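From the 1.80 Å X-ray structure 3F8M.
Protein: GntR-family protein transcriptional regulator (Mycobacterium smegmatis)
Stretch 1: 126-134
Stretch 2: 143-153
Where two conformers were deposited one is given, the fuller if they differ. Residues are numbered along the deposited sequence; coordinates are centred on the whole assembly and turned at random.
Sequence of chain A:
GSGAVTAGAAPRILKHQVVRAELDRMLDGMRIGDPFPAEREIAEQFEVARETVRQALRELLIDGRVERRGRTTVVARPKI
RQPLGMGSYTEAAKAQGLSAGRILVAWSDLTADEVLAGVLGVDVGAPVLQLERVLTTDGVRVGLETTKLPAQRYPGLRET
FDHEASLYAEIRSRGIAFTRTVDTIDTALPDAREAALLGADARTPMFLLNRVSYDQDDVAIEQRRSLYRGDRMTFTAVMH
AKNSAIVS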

ATOM      1  N   ALA A 126      12.274  -6.656  28.717  1.00 24.42           N
ATOM      2  CA  ALA A 126      11.162  -5.872  29.279  1.00 23.48           C
ATOM      3  C   ALA A 126       9.812  -6.515  28.890  1.00 23.65           C
ATOM      4  O   ALA A 126       9.694  -7.125  27.804  1.00 22.72           O
ATOM      5  N   PRO A 127       8.800  -6.353  29.742  1.00 22.81           N
ATOM      6  CA  PRO A 127       7.498  -7.004  29.503  1.00 21.68           C
ATOM      7  C   PRO A 127       6.779  -6.368  28.303  1.00 19.81           C
ATOM      8  O   PRO A 127       6.828  -5.180  28.103  1.00 18.79           O
ATOM      9  N   VAL A 128       6.184  -7.211  27.480  1.00 19.84           N
ATOM     10  CA  VAL A 128       5.495  -6.739  26.271  1.00 18.17           C
ATOM     11  C   VAL A 128       4.097  -7.329  26.379  1.00 18.48           C
ATOM     12  O   VAL A 128       3.955  -8.539  26.675  1.00 19.99           O
ATOM     13  N   LEU A 129       3.077  -6.485  26.187  1.00 17.45           N
ATOM     14  CA  LEU A 129       1.712  -6.942  26.162  1.00 17.03           C
ATOM     15  C   LEU A 129       1.307  -6.976  24.710  1.00 17.10           C
ATOM     16  O   LEU A 129       1.425  -5.959  24.056  1.00 17.40           O
ATOM     17  N   GLN A 130       0.844  -8.126  24.216  1.00 16.43           N
ATOM     18  CA  GLN A 130       0.417  -8.212  22.792  1.00 16.11           C
ATOM     19  C   GLN A 130      -1.082  -8.383  22.704  1.00 16.91           C
ATOM     20  O   GLN A 130      -1.648  -9.244  23.382  1.00 17.96           O
ATOM     21  N   LEU A 131      -1.712  -7.548  21.868  1.00 17.03           N
ATOM     22  CA  LEU A 131      -3.111  -7.624  21.619  1.00 15.86           C
ATOM     23  C   LEU A 131      -3.265  -8.114  20.171  1.00 16.14           C
ATOM     24  O   LEU A 131      -2.709  -7.511  19.231  1.00 13.98           O
ATOM     25  N   GLU A 132      -4.032  -9.188  20.000  1.00 14.69           N
ATOM     26  CA  GLU A 132      -4.372  -9.665  18.636  1.00 16.46           C
ATOM     27  C   GLU A 132      -5.855  -9.627  18.456  1.00 15.10           C
ATOM     28  O   GLU A 132      -6.613 -10.049  19.332  1.00 14.57           O
ATOM     29  N   ARG A 133      -6.284  -9.052  17.334  1.00 14.45           N
ATOM     30  CA  ARG A 133      -7.694  -8.875  17.058  1.00 14.19           C
ATOM     31  C   ARG A 133      -7.890  -9.113  15.553  1.00 14.22           C
ATOM     32  O   ARG A 133      -6.970  -8.882  14.746  1.00 14.35           O
ATOM     33  N   VAL A 134      -9.106  -9.531  15.216  1.00 15.00           N
ATOM     34  CA  VAL A 134      -9.577  -9.606  13.831  0.50 15.46           C
ATOM     35  C   VAL A 134     -10.515  -8.422  13.553  1.00 15.90           C
ATOM     36  O   VAL A 134     -11.396  -8.116  14.363  1.00 16.44           O
ATOM     37  N   GLY A 143      -9.085  -8.475   8.367  1.00 17.26           N
ATOM     38  CA  GLY A 143      -7.647  -8.405   8.672  1.00 16.43           C
ATOM     39  C   GLY A 143      -7.337  -8.825  10.093  1.00 15.84           C
ATOM     40  O   GLY A 143      -8.222  -8.940  10.909  1.00 14.88           O
ATOM     41  N   LEU A 144      -6.064  -9.119  10.315  1.00 15.87           N
ATOM     42  CA  LEU A 144      -5.567  -9.555  11.630  1.00 16.04           C
ATOM     43  C   LEU A 144      -4.511  -8.536  12.055  1.00 14.85           C
ATOM     44  O   LEU A 144      -3.516  -8.267  11.317  1.00 15.08           O
ATOM     45  N   GLU A 145      -4.745  -7.962  13.235  1.00 14.09           N
ATOM     46  CA  GLU A 145      -3.958  -6.862  13.785  0.70 15.04           C
ATOM     47  C   GLU A 145      -3.265  -7.377  15.038  1.00 14.92           C
ATOM     48  O   GLU A 145      -3.962  -7.836  15.944  1.00 14.77           O
ATOM     49  N   THR A 146      -1.939  -7.313  15.058  1.00 13.99           N
ATOM     50  CA  THR A 146      -1.153  -7.828  16.198  1.00 13.86           C
ATOM     51  C   THR A 146      -0.359  -6.649  16.702  1.00 12.79           C
ATOM     52  O   THR A 146       0.529  -6.147  15.990  1.00 14.98           O
ATOM     53  N   THR A 147      -0.696  -6.166  17.900  1.00 13.72           N
ATOM     54  CA  THR A 147      -0.068  -4.958  18.402  1.00 13.55           C
ATOM     55  C   THR A 147       0.790  -5.383  19.591  1.00 13.19           C
ATOM     56  O   THR A 147       0.283  -6.040  20.474  1.00 14.68           O
ATOM     57  N   LYS A 148       2.076  -5.067  19.539  1.00 14.46           N
ATOM     58  CA  LYS A 148       2.999  -5.334  20.674  1.00 14.84           C
ATOM     59  C   LYS A 148       3.236  -4.017  21.384  1.00 15.01           C
ATOM     60  O   LYS A 148       3.653  -3.052  20.776  1.00 16.81           O
ATOM     61  N   LEU A 149       3.002  -3.992  22.688  1.00 15.30           N
ATOM     62  CA  LEU A 149       3.079  -2.766  23.454  1.00 15.19           C
ATOM     63  C   LEU A 149       4.116  -2.978  24.560  1.00 15.68           C
ATOM     64  O   LEU A 149       4.180  -4.066  25.114  1.00 15.75           O
ATOM     65  N   PRO A 150       4.900  -1.935  24.873  1.00 17.26           N
ATOM     66  CA  PRO A 150       5.735  -2.004  26.088  1.00 17.68           C
ATOM     67  C   PRO A 150       4.804  -1.983  27.316  1.00 18.07           C
ATOM     68  O   PRO A 150       4.124  -0.977  27.545  1.00 19.34           O
ATOM     69  N   ALA A 151       4.690  -3.121  28.003  1.00 19.37           N
ATOM     70  CA  ALA A 151       3.660  -3.357  29.041  1.00 19.75           C
ATOM     71  C   ALA A 151       3.742  -2.345  30.152  1.00 22.01           C
ATOM     72  O   ALA A 151       2.708  -1.970  30.729  1.00 21.17           O
ATOM     73  N   GLN A 152       4.969  -1.907  30.446  1.00 22.54           N
ATOM     74  CA  GLN A 152       5.230  -0.920  31.519  0.70 23.78           C
ATOM     75  C   GLN A 152       4.530   0.399  31.287  1.00 23.58           C
ATOM     76  O   GLN A 152       4.149   1.106  32.220  1.00 23.35           O
ATOM     77  N   ARG A 153       4.370   0.756  30.014  1.00 22.11           N
ATOM     78  CA  ARG A 153       3.699   2.017  29.666  1.00 21.73           C
ATOM     79  C   ARG A 153       2.188   2.020  29.897  1.00 21.20           C
ATOM     80  O   ARG A 153       1.583   3.087  29.913  1.00 20.56           O
TER

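The two strands pair as an antiparallel sheet, and their side chains alternate between its two faces. An apolar cluster forms around Ala-151. Ala-151, just past its strand, points its CB toward the other stretch. Ala-151 CB lies 3.8 Å from Pro-127 CB and 4.2 Å from Leu-129 CB. Ala-151 N also donates to Pro-127 O at 3.0 Å, which holds the main chains together here.

Leu-129, Leu-131, Thr-147 and Leu-149 share one face. Leu-129 and Leu-131 both have chi1 t and chi2 p; Leu-149 is m, t. All three leucines are buried. On the other face, Val-128 (t) sets CG1 3.9 Å from Lys-148 CB. Farther along that face, Val-134 (t) meets Leu-144 (t, p), with CG2 of the valine 4.2 Å from CD1 of the leucine.

Polar groups follow. Gln-130 is t, t, and its end swings back to the partner strand. Gln-130 OE1 lies 3.2 Å from Lys-148 CE and 3.3 Å from Thr-146 CG2. Glu-132 (chi1 m) also turns back. Thr-146 (m) donates from OG1 to Glu-132 OE2 at 2.6 Å, a short bond on a non-hydrogen-bonded pair.

On the face of Leu-129, Leu-131 and Leu-149, Arg-133 (m, t, m) forms a salt bridge with Glu-145 (t, t). Arg-133 NE lies 3.1 Å from Glu-145 OE1, and Arg-133 NH1 donates to the same OE1 at 3.3 Å. The carboxylate oxygen sits at the guanidinium edge, near its plane. Water 2 extends this cluster, 2.7 Å from Glu-145 OE1, 2.9 Å from Leu-131 O and 2.8 Å from Thr-147 OG1.

At the outer edge, Pro-127 CG rests 3.6 Å from Gln-152 CG. Water 1 bridges nearby: it donates to Pro-127 O at 2.8 Å and accepts from Gln-152 N at 3.0 Å.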

ATOM      1  CB  ALA A 126      11.206  -4.449  28.778  1.00 22.18           C
ATOM      2  CB  PRO A 127       6.749  -6.754  30.812  1.00 22.73           C
ATOM      3  CG  PRO A 127       7.302  -5.488  31.304  1.00 24.66           C
ATOM      4  CD  PRO A 127       8.784  -5.573  30.999  1.00 24.57           C
ATOM      5  CB  VAL A 128       6.209  -7.247  25.026  1.00 17.40           C
ATOM      6  CG1 VAL A 128       5.257  -7.079  23.733  1.00 17.01           C
ATOM      7  CG2 VAL A 128       7.485  -6.473  24.862  1.00 21.05           C
ATOM      8  CB  LEU A 129       0.799  -6.006  26.961  1.00 17.51           C
ATOM      9  CG  LEU A 129      -0.697  -6.338  26.999  1.00 15.41           C
ATOM     10  CD1 LEU A 129      -0.927  -7.748  27.523  1.00 17.27           C
ATOM     11  CD2 LEU A 129      -1.491  -5.262  27.858  1.00 19.58           C
ATOM     12  CB  GLN A 130       1.079  -9.400  22.114  1.00 15.92           C
ATOM     13  CG  GLN A 130       0.612  -9.625  20.647  1.00 16.11           C
ATOM     14  CD  GLN A 130       1.318 -10.789  20.002  1.00 15.28           C
ATOM     15  OE1 GLN A 130       2.410 -10.623  19.481  1.00 17.93           O
ATOM     16  NE2 GLN A 130       0.687 -11.954  19.999  1.00 17.37           N
ATOM     17  CB  LEU A 131      -3.750  -6.241  21.717  1.00 16.10           C
ATOM     18  CG  LEU A 131      -5.231  -6.171  21.280  1.00 16.00           C
ATOM     19  CD1 LEU A 131      -6.161  -7.124  22.098  1.00 15.98           C
ATOM     20  CD2 LEU A 131      -5.708  -4.722  21.348  1.00 19.51           C
ATOM     21  CB  GLU A 132      -3.946 -11.090  18.406  1.00 17.86           C
ATOM     22  CG  GLU A 132      -2.544 -11.280  18.030  1.00 24.95           C
ATOM     23  CD  GLU A 132      -2.352 -12.452  17.029  1.00 30.17           C
ATOM     24  OE1 GLU A 132      -2.853 -13.579  17.289  1.00 30.47           O
ATOM     25  OE2 GLU A 132      -1.634 -12.234  16.038  1.00 29.72           O
ATOM     26  CB  ARG A 133      -8.129  -7.453  17.373  1.00 15.32           C
ATOM     27  CG  ARG A 133      -8.102  -7.123  18.897  1.00 14.27           C
ATOM     28  CD  ARG A 133      -8.734  -5.795  19.232  1.00 17.82           C
ATOM     29  NE  ARG A 133      -8.153  -4.615  18.616  1.00 19.04           N
ATOM     30  CZ  ARG A 133      -8.581  -3.380  18.889  1.00 18.91           C
ATOM     31  NH1 ARG A 133      -8.037  -2.336  18.285  1.00 22.02           N
ATOM     32  NH2 ARG A 133      -9.563  -3.199  19.749  1.00 22.39           N
ATOM     33  CB  VAL A 134     -10.306 -10.958  13.575  0.50 15.18           C
ATOM     34  CG1 VAL A 134     -10.879 -11.040  12.159  0.50 15.46           C
ATOM     35  CG2 VAL A 134      -9.390 -12.149  13.842  0.50 16.67           C
ATOM     36  CB  LEU A 144      -4.974 -10.967  11.487  1.00 16.97           C
ATOM     37  CG  LEU A 144      -4.183 -11.490  12.701  1.00 18.17           C
ATOM     38  CD1 LEU A 144      -5.171 -11.879  13.797  1.00 19.43           C
ATOM     39  CD2 LEU A 144      -3.296 -12.675  12.384  1.00 17.82           C
ATOM     40  CB  GLU A 145      -4.943  -5.785  14.213  0.70 16.07           C
ATOM     41  CG  GLU A 145      -4.323  -4.509  14.745  0.70 19.00           C
ATOM     42  CD  GLU A 145      -5.341  -3.623  15.388  0.70 21.44           C
ATOM     43  OE1 GLU A 145      -5.969  -4.068  16.426  0.70 17.53           O
ATOM     44  OE2 GLU A 145      -5.507  -2.486  14.839  0.70 23.66           O
ATOM     45  CB  THR A 146      -0.247  -8.954  15.703  1.00 12.98           C
ATOM     46  OG1 THR A 146      -1.047  -9.947  15.011  1.00 15.89           O
ATOM     47  CG2 THR A 146       0.551  -9.604  16.907  1.00 12.23           C
ATOM     48  CB  THR A 147      -1.091  -3.935  18.876  1.00 14.37           C
ATOM     49  OG1 THR A 147      -1.949  -3.567  17.769  1.00 16.34           O
ATOM     50  CG2 THR A 147      -0.403  -2.633  19.403  1.00 15.31           C
ATOM     51  CB  LYS A 148       4.324  -5.890  20.174  1.00 14.82           C
ATOM     52  CG  LYS A 148       4.148  -7.303  19.674  1.00 17.04           C
ATOM     53  CD  LYS A 148       5.394  -7.797  19.009  1.00 18.27           C
ATOM     54  CE  LYS A 148       5.091  -9.162  18.374  1.00 22.52           C
ATOM     55  NZ  LYS A 148       6.363  -9.784  17.888  1.00 26.27           N
ATOM     56  CB  LEU A 149       1.728  -2.514  24.146  1.00 14.84           C
ATOM     57  CG  LEU A 149       0.478  -2.335  23.258  1.00 13.38           C
ATOM     58  CD1 LEU A 149      -0.816  -2.422  24.070  1.00 20.93           C
ATOM     59  CD2 LEU A 149       0.631  -0.940  22.577  1.00 15.79           C
ATOM     60  CB  PRO A 150       6.615  -0.742  25.977  1.00 17.37           C
ATOM     61  CG  PRO A 150       5.786   0.252  25.148  1.00 18.83           C
ATOM     62  CD  PRO A 150       5.079  -0.680  24.133  1.00 16.07           C
ATOM     63  CB  ALA A 151       3.803  -4.730  29.647  1.00 20.52           C
ATOM     64  CB  GLN A 152       6.742  -0.729  31.723  0.70 24.38           C
ATOM     65  CG  GLN A 152       7.336  -1.988  32.334  0.70 27.75           C
ATOM     66  CD  GLN A 152       8.601  -1.779  33.126  0.70 31.48           C
ATOM     67  OE1 GLN A 152       9.546  -1.103  32.683  0.70 33.17           O
ATOM     68  NE2 GLN A 152       8.649  -2.400  34.303  0.70 32.73           N
ATOM     69  CB  ARG A 153       3.946   2.437  28.215  1.00 22.05           C
ATOM     70  CG  ARG A 153       5.411   2.808  27.833  1.00 21.66           C
ATOM     71  CD  ARG A 153       5.405   3.696  26.589  1.00 23.35           C
ATOM     72  NE  ARG A 153       4.791   4.990  26.868  1.00 23.15           N
ATOM     73  CZ  ARG A 153       4.729   6.012  26.028  1.00 24.25           C
ATOM     74  NH1 ARG A 153       5.244   5.928  24.801  1.00 25.80           N
ATOM     75  NH2 ARG A 153       4.148   7.142  26.419  1.00 25.49           N
TER
HETATM   76  O   HOH W   1       7.528  -2.577  28.994  1.00 24.84           O
HETATM   77  O   HOH W   2      -4.151  -5.295  17.931  1.00 22.22           O